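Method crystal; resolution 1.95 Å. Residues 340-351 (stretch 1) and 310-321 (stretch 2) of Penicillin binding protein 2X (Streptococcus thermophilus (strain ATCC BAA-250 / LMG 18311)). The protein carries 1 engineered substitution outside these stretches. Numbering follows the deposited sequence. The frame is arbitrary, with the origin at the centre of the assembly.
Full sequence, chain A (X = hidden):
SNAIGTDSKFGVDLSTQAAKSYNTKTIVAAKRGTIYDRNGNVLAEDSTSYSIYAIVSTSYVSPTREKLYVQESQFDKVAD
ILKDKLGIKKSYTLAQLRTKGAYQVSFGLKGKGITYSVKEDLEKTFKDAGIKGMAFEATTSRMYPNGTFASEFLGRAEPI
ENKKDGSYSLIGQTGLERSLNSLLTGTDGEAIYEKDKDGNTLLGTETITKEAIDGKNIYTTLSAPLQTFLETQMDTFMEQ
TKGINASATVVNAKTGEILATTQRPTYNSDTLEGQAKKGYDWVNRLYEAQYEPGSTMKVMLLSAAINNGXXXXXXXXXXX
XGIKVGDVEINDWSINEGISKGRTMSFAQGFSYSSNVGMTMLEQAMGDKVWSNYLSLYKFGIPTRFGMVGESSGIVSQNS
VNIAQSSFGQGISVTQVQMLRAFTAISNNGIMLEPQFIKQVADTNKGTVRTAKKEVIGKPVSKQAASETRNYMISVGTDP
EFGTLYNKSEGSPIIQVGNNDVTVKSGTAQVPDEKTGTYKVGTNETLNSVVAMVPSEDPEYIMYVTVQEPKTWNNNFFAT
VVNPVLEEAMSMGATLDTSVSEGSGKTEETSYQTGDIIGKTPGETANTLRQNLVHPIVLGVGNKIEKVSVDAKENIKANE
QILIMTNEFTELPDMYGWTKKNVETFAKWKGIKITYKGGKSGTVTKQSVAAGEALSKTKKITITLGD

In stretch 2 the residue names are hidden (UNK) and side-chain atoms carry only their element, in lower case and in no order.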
ATOM      1  N   SER A 340      36.850 -18.610  -3.405  1.00 87.11           N
ATOM      2  CA  SER A 340      37.220 -19.957  -3.873  1.00 87.62           C
ATOM      3  C   SER A 340      37.544 -19.978  -5.366  1.00 87.60           C
ATOM      4  O   SER A 340      37.133 -19.095  -6.128  1.00 84.94           O
ATOM      5  CB  SER A 340      36.114 -20.977  -3.569  1.00 85.40           C
ATOM      6  OG  SER A 340      34.971 -20.763  -4.373  1.00 82.55           O
ATOM      7  N   LYS A 341      38.293 -21.005  -5.763  1.00 90.91           N
ATOM      8  CA  LYS A 341      38.693 -21.205  -7.156  1.00 91.79           C
ATOM      9  C   LYS A 341      37.552 -21.839  -7.959  1.00 88.80           C
ATOM     10  O   LYS A 341      37.600 -21.884  -9.192  1.00 88.91           O
ATOM     11  CB  LYS A 341      39.929 -22.113  -7.233  1.00 97.14           C
ATOM     12  CG  LYS A 341      41.093 -21.721  -6.324  1.00101.46           C
ATOM     13  CD  LYS A 341      41.570 -20.297  -6.557  1.00103.85           C
ATOM     14  CE  LYS A 341      42.741 -19.960  -5.650  1.00108.10           C
ATOM     15  NZ  LYS A 341      43.212 -18.559  -5.831  1.00109.49           N
ATOM     16  N   GLY A 342      36.536 -22.326  -7.245  1.00 84.31           N
ATOM     17  CA  GLY A 342      35.376 -22.979  -7.852  1.00 81.59           C
ATOM     18  C   GLY A 342      35.067 -24.246  -7.081  1.00 78.72           C
ATOM     19  O   GLY A 342      35.891 -24.703  -6.292  1.00 76.91           O
ATOM     20  N   ARG A 343      33.880 -24.811  -7.295  1.00 73.45           N
ATOM     21  CA  ARG A 343      33.487 -26.040  -6.603  1.00 72.09           C
ATOM     22  C   ARG A 343      32.292 -26.726  -7.277  1.00 66.65           C
ATOM     23  O   ARG A 343      31.483 -26.082  -7.959  1.00 62.88           O
ATOM     24  CB  ARG A 343      33.191 -25.737  -5.125  1.00 74.90           C
ATOM     25  CG  ARG A 343      32.616 -26.893  -4.303  1.00 78.07           C
ATOM     26  CD  ARG A 343      32.568 -26.579  -2.811  1.00 80.03           C
ATOM     27  NE  ARG A 343      31.999 -25.255  -2.527  1.00 79.86           N
ATOM     28  CZ  ARG A 343      31.772 -24.774  -1.305  1.00 79.16           C
ATOM     29  NH1 ARG A 343      32.009 -25.512  -0.222  1.00 80.81           N
ATOM     30  NH2 ARG A 343      31.268 -23.550  -1.168  1.00 77.64           N
ATOM     31  N   THR A 344      32.212 -28.041  -7.082  1.00 63.94           N
ATOM     32  CA  THR A 344      31.139 -28.859  -7.621  1.00 61.43           C
ATOM     33  C   THR A 344      30.032 -28.913  -6.577  1.00 59.21           C
ATOM     34  O   THR A 344      30.293 -29.182  -5.404  1.00 59.75           O
ATOM     35  CB  THR A 344      31.635 -30.274  -7.970  1.00 63.11           C
ATOM     36  OG1 THR A 344      32.699 -30.172  -8.915  1.00 64.40           O
ATOM     37  CG2 THR A 344      30.520 -31.122  -8.571  1.00 63.15           C
ATOM     38  N   MET A 345      28.803 -28.633  -7.008  1.00 55.64           N
ATOM     39  CA  MET A 345      27.649 -28.609  -6.120  1.00 54.12           C
ATOM     40  C   MET A 345      26.415 -29.245  -6.700  1.00 51.49           C
ATOM     41  O   MET A 345      26.223 -29.298  -7.905  1.00 49.90           O
ATOM     42  CB  MET A 345      27.243 -27.162  -5.829  1.00 54.18           C
ATOM     43  CG  MET A 345      28.137 -26.395  -4.890  1.00 55.69           C
ATOM     44  SD  MET A 345      27.584 -24.682  -4.785  1.00 54.42           S
ATOM     45  CE  MET A 345      28.104 -24.065  -6.386  1.00 56.01           C
ATOM     46  N   SER A 346      25.567 -29.690  -5.790  1.00 53.38           N
ATOM     47  CA  SER A 346      24.233 -30.174  -6.098  1.00 53.27           C
ATOM     48  C   SER A 346      23.429 -28.921  -6.504  1.00 50.24           C
ATOM     49  O   SER A 346      23.828 -27.815  -6.149  1.00 49.49           O
ATOM     50  CB  SER A 346      23.658 -30.776  -4.815  1.00 55.18           C
ATOM     51  OG  SER A 346      22.322 -31.149  -4.928  1.00 57.13           O
ATOM     52  N   PHE A 347      22.336 -29.058  -7.256  1.00 48.41           N
ATOM     53  CA  PHE A 347      21.525 -27.873  -7.594  1.00 46.37           C
ATOM     54  C   PHE A 347      20.841 -27.312  -6.353  1.00 44.16           C
ATOM     55  O   PHE A 347      20.630 -26.096  -6.251  1.00 41.18           O
ATOM     56  CB  PHE A 347      20.505 -28.146  -8.704  1.00 46.91           C
ATOM     57  CG  PHE A 347      21.110 -28.170 -10.080  1.00 48.65           C
ATOM     58  CD1 PHE A 347      21.379 -26.980 -10.749  1.00 48.65           C
ATOM     59  CD2 PHE A 347      21.419 -29.367 -10.702  1.00 50.89           C
ATOM     60  CE1 PHE A 347      21.939 -26.984 -12.016  1.00 50.60           C
ATOM     61  CE2 PHE A 347      21.988 -29.381 -11.971  1.00 53.38           C
ATOM     62  CZ  PHE A 347      22.249 -28.186 -12.628  1.00 52.30           C
ATOM     63  N   ALA A 348      20.508 -28.197  -5.411  1.00 43.85           N
ATOM     64  CA  ALA A 348      19.875 -27.771  -4.153  1.00 41.43           C
ATOM     65  C   ALA A 348      20.871 -26.930  -3.360  1.00 39.84           C
ATOM     66  O   ALA A 348      20.511 -25.896  -2.769  1.00 36.75           O
ATOM     67  CB  ALA A 348      19.437 -28.981  -3.343  1.00 42.85           C
ATOM     68  N   GLN A 349      22.122 -27.396  -3.351  1.00 39.97           N
ATOM     69  CA  GLN A 349      23.215 -26.702  -2.676  1.00 40.25           C
ATOM     70  C   GLN A 349      23.486 -25.355  -3.333  1.00 38.20           C
ATOM     71  O   GLN A 349      23.666 -24.372  -2.645  1.00 36.93           O
ATOM     72  CB  GLN A 349      24.495 -27.560  -2.657  1.00 42.35           C
ATOM     73  CG  GLN A 349      24.422 -28.768  -1.727  1.00 43.67           C
ATOM     74  CD  GLN A 349      25.611 -29.705  -1.877  1.00 46.95           C
ATOM     75  OE1 GLN A 349      26.245 -29.760  -2.933  1.00 48.13           O
ATOM     76  NE2 GLN A 349      25.915 -30.456  -0.818  1.00 47.90           N
ATOM     77  N   GLY A 350      23.513 -25.318  -4.663  1.00 37.90           N
ATOM     78  CA  GLY A 350      23.706 -24.066  -5.390  1.00 37.38           C
ATOM     79  C   GLY A 350      22.586 -23.073  -5.087  1.00 36.07           C
ATOM     80  O   GLY A 350      22.807 -21.849  -5.068  1.00 35.28           O
ATOM     81  N   PHE A 351      21.380 -23.588  -4.854  1.00 35.30           N
ATOM     82  CA  PHE A 351      20.256 -22.717  -4.478  1.00 34.42           C
ATOM     83  C   PHE A 351      20.531 -22.161  -3.089  1.00 33.90           C
ATOM     84  O   PHE A 351      20.394 -20.963  -2.865  1.00 33.29           O
ATOM     85  CB  PHE A 351      18.918 -23.452  -4.503  1.00 34.08           C
ATOM     86  CG  PHE A 351      17.743 -22.600  -4.062  1.00 32.73           C
ATOM     87  CD1 PHE A 351      17.195 -21.646  -4.913  1.00 32.82           C
ATOM     88  CD2 PHE A 351      17.183 -22.758  -2.808  1.00 32.56           C
ATOM     89  CE1 PHE A 351      16.115 -20.859  -4.508  1.00 30.56           C
ATOM     90  CE2 PHE A 351      16.105 -21.977  -2.399  1.00 30.95           C
ATOM     91  CZ  PHE A 351      15.575 -21.027  -3.250  1.00 30.54           C
ATOM     92  N   UNK A 310      12.013 -29.937 -14.741  1.00 49.49           N
ATOM     93  CA  UNK A 310      13.432 -29.843 -15.124  1.00 52.94           C
ATOM     94  C   UNK A 310      14.353 -29.476 -13.944  1.00 53.93           C
ATOM     95  O   UNK A 310      15.258 -28.624 -14.067  1.00 54.84           O
ATOM     96  o   UNK A 310      13.104 -27.570 -15.954  1.00 49.37           O
ATOM     97  c   UNK A 310      13.596 -28.856 -16.289  1.00 52.98           C
ATOM     98  N   UNK A 311      14.111 -30.125 -12.804  1.00 52.52           N
ATOM     99  CA  UNK A 311      14.932 -29.929 -11.624  1.00 50.84           C
ATOM    100  C   UNK A 311      15.280 -31.272 -10.990  1.00 52.51           C
ATOM    101  O   UNK A 311      14.411 -31.978 -10.488  1.00 50.33           O
ATOM    102  c   UNK A 311      14.230 -29.045 -10.596  1.00 49.08           C
ATOM    103  c   UNK A 311      16.790 -27.498  -8.278  1.00 46.41           C
ATOM    104  c   UNK A 311      16.635 -28.264  -7.142  1.00 45.99           C
ATOM    105  c   UNK A 311      16.009 -27.754  -9.393  1.00 46.24           C
ATOM    106  c   UNK A 311      15.064 -28.767  -9.383  1.00 47.03           C
ATOM    107  c   UNK A 311      14.921 -29.529  -8.236  1.00 47.22           C
ATOM    108  c   UNK A 311      15.696 -29.276  -7.121  1.00 46.71           C
ATOM    109  N   UNK A 312      16.558 -31.626 -11.058  1.00 55.63           N
ATOM    110  CA  UNK A 312      17.062 -32.808 -10.397  1.00 57.44           C
ATOM    111  C   UNK A 312      17.901 -32.217  -9.269  1.00 58.08           C
ATOM    112  O   UNK A 312      18.964 -31.653  -9.535  1.00 60.20           O
ATOM    113  n   UNK A 312      18.617 -35.943 -11.559  1.00 65.36           N
ATOM    114  c   UNK A 312      17.896 -33.651 -11.344  1.00 60.07           C
ATOM    115  o   UNK A 312      18.443 -35.080  -9.490  1.00 62.22           O
ATOM    116  c   UNK A 312      18.343 -34.957 -10.717  1.00 62.59           C
ATOM    117  N   UNK A 313      17.421 -32.316  -8.003  1.00 58.96           N
ATOM    118  CA  UNK A 313      18.158 -31.681  -6.890  1.00 58.86           C
ATOM    119  C   UNK A 313      19.592 -32.171  -6.715  1.00 59.78           C
ATOM    120  O   UNK A 313      20.461 -31.384  -6.325  1.00 56.49           O
ATOM    121  c   UNK A 313      16.579 -33.286  -6.040  1.00 59.72           C
ATOM    122  c   UNK A 313      17.329 -32.059  -5.644  1.00 59.42           C
ATOM    123  c   UNK A 313      16.295 -33.137  -7.508  1.00 59.40           C
ATOM    124  N   UNK A 314      19.809 -33.450  -7.028  1.00 60.20           N
ATOM    125  CA  UNK A 314      21.083 -34.134  -6.840  1.00 61.46           C
ATOM    126  C   UNK A 314      22.100 -33.963  -7.957  1.00 59.76           C
ATOM    127  O   UNK A 314      23.296 -34.143  -7.718  1.00 61.44           O
ATOM    128  c   UNK A 314      19.770 -35.883  -5.580  1.00 68.28           C
ATOM    129  o   UNK A 314      19.644 -35.103  -4.639  1.00 67.06           O
ATOM    130  c   UNK A 314      20.801 -35.625  -6.660  1.00 66.48           C
ATOM    131  n   UNK A 314      19.019 -36.973  -5.717  1.00 73.27           N
ATOM    132  N   UNK A 315      21.644 -33.651  -9.173  1.00 55.69           N
ATOM    133  CA  UNK A 315      22.569 -33.457 -10.292  1.00 53.79           C
ATOM    134  C   UNK A 315      23.567 -32.382  -9.901  1.00 52.42           C
ATOM    135  O   UNK A 315      23.223 -31.439  -9.168  1.00 51.13           O
ATOM    136  c   UNK A 315      21.823 -33.062 -11.556  1.00 52.62           C
ATOM    137  N   UNK A 316      24.806 -32.519 -10.355  1.00 51.43           N
ATOM    138  CA  UNK A 316      25.826 -31.562  -9.980  1.00 50.58           C
ATOM    139  C   UNK A 316      26.339 -30.752 -11.143  1.00 49.63           C
ATOM    140  O   UNK A 316      26.074 -31.060 -12.298  1.00 50.18           O
ATOM    141  c   UNK A 316      26.997 -32.258  -9.265  1.00 52.67           C
ATOM    142  c   UNK A 316      26.497 -32.976  -8.005  1.00 53.01           C
ATOM    143  o   UNK A 316      27.612 -33.197 -10.151  1.00 54.33           O
ATOM    144  N   UNK A 317      27.071 -29.694 -10.812  1.00 49.23           N
ATOM    145  CA  UNK A 317      27.659 -28.803 -11.805  1.00 50.14           C
ATOM    146  C   UNK A 317      28.838 -28.088 -11.159  1.00 51.35           C
ATOM    147  O   UNK A 317      29.006 -28.135  -9.939  1.00 52.04           O
ATOM    148  c   UNK A 317      26.620 -27.776 -12.297  1.00 49.64           C
ATOM    149  c   UNK A 317      25.618 -24.857  -9.305  1.00 45.11           C
ATOM    150  o   UNK A 317      25.306 -23.914  -8.346  1.00 43.52           O
ATOM    151  c   UNK A 317      25.270 -27.004 -10.299  1.00 46.58           C
ATOM    152  c   UNK A 317      26.251 -26.745 -11.247  1.00 47.52           C
ATOM    153  c   UNK A 317      26.904 -25.516 -11.196  1.00 47.56           C
ATOM    154  c   UNK A 317      26.586 -24.574 -10.235  1.00 45.24           C
ATOM    155  c   UNK A 317      24.947 -26.070  -9.335  1.00 44.84           C
ATOM    156  N   UNK A 318      29.643 -27.417 -11.975  1.00 52.15           N
ATOM    157  CA  UNK A 318      30.775 -26.656 -11.478  1.00 52.83           C
ATOM    158  C   UNK A 318      30.579 -25.170 -11.781  1.00 52.80           C
ATOM    159  O   UNK A 318      30.156 -24.807 -12.874  1.00 52.11           O
ATOM    160  o   UNK A 318      33.159 -26.394 -11.623  1.00 56.49           O
ATOM    161  c   UNK A 318      32.072 -27.140 -12.124  1.00 54.94           C
ATOM    162  N   UNK A 319      30.901 -24.316 -10.809  1.00 53.45           N
ATOM    163  CA  UNK A 319      30.820 -22.867 -11.000  1.00 53.02           C
ATOM    164  C   UNK A 319      32.208 -22.280 -11.276  1.00 56.41           C
ATOM    165  O   UNK A 319      32.363 -21.058 -11.320  1.00 57.46           O
ATOM    166  c   UNK A 319      31.072 -22.346  -8.513  1.00 53.79           C
ATOM    167  n   UNK A 319      30.646 -21.714  -7.422  1.00 52.88           N
ATOM    168  o   UNK A 319      32.109 -23.020  -8.528  1.00 56.08           O
ATOM    169  c   UNK A 319      30.209 -22.196  -9.760  1.00 52.28           C
ATOM    170  N   UNK A 320      33.195 -23.154 -11.497  1.00 58.63           N
ATOM    171  CA  UNK A 320      34.588 -22.738 -11.653  1.00 60.37           C
ATOM    172  C   UNK A 320      34.883 -21.826 -12.834  1.00 60.94           C
ATOM    173  O   UNK A 320      35.756 -20.955 -12.738  1.00 62.16           O
ATOM    174  c   UNK A 320      35.492 -23.968 -11.715  1.00 62.91           C
ATOM    175  N   UNK A 321      34.184 -22.031 -13.945  1.00 59.57           N
ATOM    176  CA  UNK A 321      34.405 -21.225 -15.146  1.00 60.59           C
ATOM    177  C   UNK A 321      33.254 -20.284 -15.431  1.00 58.61           C
ATOM    178  O   UNK A 321      33.256 -19.590 -16.449  1.00 58.61           O
ATOM    179  c   UNK A 321      35.916 -22.940 -16.244  1.00 66.66           C
ATOM    180  n   UNK A 321      36.979 -22.294 -15.791  1.00 69.26           N
ATOM    181  c   UNK A 321      34.629 -22.146 -16.349  1.00 64.14           C
ATOM    182  o   UNK A 321      35.948 -24.125 -16.557  1.00 72.30           O
TER
HETATM  183  O   HOH W   1      34.667 -27.485  -9.615  1.00 68.23           O
HETATM  184  O   HOH W   2      32.295 -21.838  -4.715  1.00 51.89           O

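Position 310 carries one carbon and then one oxygen, a hydroxymethyl group that does not reach stretch 1; it is Ser 310. Position 311 has one carbon leading to a six-carbon ring without a heteroatom, hence Phe 311. Its CE1 lies 3.8 Å from CB of Phe 347.

At 312, two carbons end in one oxygen and one nitrogen. This is an amide, Asn 312, whose backbone O sits 3.6 Å from CD2 of Phe 347. The three carbons at 313 close a ring onto the backbone nitrogen, which defines Pro 313. Its carbonyl O accepts a very short hydrogen bond from OG of Ser 346, at 2.3 Å, and weak ones from N of Phe 347 (3.1 Å) and N of Ala 348 (3.3 Å). Position 314 repeats the two-carbon amide and is Asn 314.

A single carbon at 315 identifies Ala 315, with CB 3.7 Å from CE2 of Phe 347. At 316 the first carbon branches to one oxygen and one carbon, giving Thr 316; its CB lies 3.8 Å from CG2 of Thr 344. Position 317 has one carbon and a six-carbon ring bearing an oxygen: Tyr 317. Its OH approaches CE of Met 345 and CA of Gly 350, both at 3.4 Å. An ideal CB on Gly 350 would fall 2.1 Å from OH of Tyr 317, a clash.

Position 318, one carbon and one oxygen, is Ser 318. Its OG contacts water 1 at 2.7 Å, and that water makes a weak bond to OG1 of Thr 344 at 3.4 Å. The two-carbon amide at 319 is Asn 319, whose OD1 accepts from N of Arg 343 at 2.8 Å. The lone carbon at 320 gives Ala 320; an ideal CB on Gly 342 would lie 2.5 Å from CB of Ala 320, too close to fit. Position 321, again a two-carbon amide, is Asn 321, whose side chain makes no contact with stretch 1.

The contact is built on antiparallel strands running at 147°. N of Met 345 donates to O of Tyr 317 (3.0 Å), and N of Tyr 317 returns a bond to O of Met 345 (3.1 Å). Met 345 and Tyr 317 share one sheet face; Thr 344, Ser 346, Thr 316 and Ser 318 occupy the other. Just past strand 344-346, the Phe 347 ring forms an offset stack with the ring of Tyr 317, with planes at 30°, while the Pro 313 carbonyl gathers donors at the helix start. Together the stretches bury 786 Å².

Stretch 2, residues 310-321: SFNPNATYSNAN
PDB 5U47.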